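Local coordinates for centrosomal protein 120 (PDB 6EWH) that probably acts in centriole and cilium assembly as a centrosomal protein, and is represented here by its second C2 domain, C2B, at residues A[129-134]-A[143-148]. The protein carries 1 engineered substitution. Sequence-based numbering, arbitrary orientation. Where two conformers were deposited one is given.
Sequences SALAGI and ATVESA. Engineered in segment 143-148: Ser147 (natural residue Gly).
Ala130 touches Val145 through its backbone, where Val145 CG2 lies 4.1 Å from Ala130 C. The same methyl presses on the helix backbone one residue further on, with Val145 CG2 3.7 Å from Leu131 CA. Leu131 runs its side chain alongside the strand. Its CG is anti to the backbone N (chi1 170°), and CD1 reaches the start of the strand. There Leu131 CD1 sits 3.3 Å from Ala143 O. Leu131 CD1 is also 4.1 Å from Ala143 CB. Ile134 follows three residues on. Its CG1 lies between the backbone N and the carbonyl carbon (chi1 59°), and the extended second torsion carries CD1 to Thr144 and Val145. Ile134 CD1 touches Val145 CG2 at 3.7 Å, and the two side chains cross obliquely. Ile134 CD1 also lies 3.2 Å from Thr144 O. Both methyls thus sit close against strand carbonyl oxygens, in van der Waals contact. The N-to-C directions of 129-133 and 143-148 lie 135° apart. In this C2 domain, helix 128-133 lies in the connection from strand 119-126 of one sheet to edge strand 143-150 of the other, and packs on that edge strand. Strand 143-150 pairs antiparallel with 171-180, where Leu131 also touches Leu178. On another side of the helix, Ala132 packs against Leu104 of helix 97-105.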
# COMPACT_ATOMS: atom_id res chain seq x y z
N SER A 129 5.66 4.71 8.94
CA SER A 129 6.14 5.65 9.94
C SER A 129 5.88 7.09 9.52
O SER A 129 5.62 7.95 10.38
CB SER A 129 7.63 5.43 10.22
OG SER A 129 8.42 5.68 9.08
N ALA A 130 5.93 7.38 8.22
CA ALA A 130 5.58 8.71 7.74
C ALA A 130 4.15 9.05 8.11
O ALA A 130 3.85 10.18 8.52
CB ALA A 130 5.76 8.80 6.22
N LEU A 131 3.25 8.07 7.97
CA LEU A 131 1.85 8.28 8.32
C LEU A 131 1.69 8.50 9.82
O LEU A 131 0.97 9.40 10.25
CB LEU A 131 1.04 7.06 7.87
CG LEU A 131 -0.40 7.02 8.36
CD1 LEU A 131 -1.20 8.25 7.87
CD2 LEU A 131 -1.07 5.73 7.90
N ALA A 132 2.37 7.67 10.62
CA ALA A 132 2.33 7.86 12.07
C ALA A 132 2.80 9.25 12.45
O ALA A 132 2.24 9.88 13.36
CB ALA A 132 3.21 6.80 12.74
N GLY A 133 3.82 9.76 11.76
CA GLY A 133 4.37 11.07 12.10
C GLY A 133 3.39 12.21 11.94
O GLY A 133 3.50 13.23 12.63
N ILE A 134 2.42 12.07 11.04
CA ILE A 134 1.42 13.12 10.82
C ILE A 134 0.08 12.78 11.47
O ILE A 134 -0.90 13.52 11.28
CB ILE A 134 1.26 13.47 9.34
CG1 ILE A 134 0.85 12.23 8.54
CG2 ILE A 134 2.55 14.07 8.80
CD1 ILE A 134 0.11 12.54 7.27
N ALA A 143 -5.76 11.02 9.21
CA ALA A 143 -4.42 11.39 8.75
C ALA A 143 -4.11 10.58 7.49
O ALA A 143 -4.33 9.37 7.46
CB ALA A 143 -3.38 11.07 9.82
N THR A 144 -3.58 11.25 6.46
CA THR A 144 -3.34 10.59 5.18
C THR A 144 -2.00 11.01 4.59
O THR A 144 -1.65 12.20 4.60
CB THR A 144 -4.44 10.94 4.16
OG1 THR A 144 -5.70 10.47 4.63
CG2 THR A 144 -4.15 10.31 2.80
N VAL A 145 -1.27 10.04 4.08
CA VAL A 145 -0.11 10.28 3.23
C VAL A 145 -0.50 9.85 1.83
O VAL A 145 -0.86 8.68 1.62
CB VAL A 145 1.13 9.51 3.70
CG1 VAL A 145 2.28 9.73 2.73
CG2 VAL A 145 1.53 9.98 5.08
N GLU A 146 -0.44 10.77 0.88
CA GLU A 146 -0.81 10.48 -0.49
C GLU A 146 0.35 10.93 -1.37
O GLU A 146 0.83 12.05 -1.22
CB GLU A 146 -2.07 11.27 -0.86
CG GLU A 146 -2.71 10.86 -2.16
CD GLU A 146 -4.11 11.42 -2.30
OE1 GLU A 146 -4.41 12.44 -1.65
OE2 GLU A 146 -4.91 10.82 -3.05
N SER A 147 0.82 10.05 -2.24
CA SER A 147 1.94 10.43 -3.08
C SER A 147 1.97 9.55 -4.32
O SER A 147 1.27 8.55 -4.43
CB SER A 147 3.26 10.34 -2.32
OG SER A 147 4.30 11.02 -3.02
N ALA A 148 2.82 9.95 -5.26
CA ALA A 148 3.14 9.16 -6.44
C ALA A 148 4.44 8.44 -6.14
O ALA A 148 5.50 9.07 -6.03
CB ALA A 148 3.27 10.08 -7.65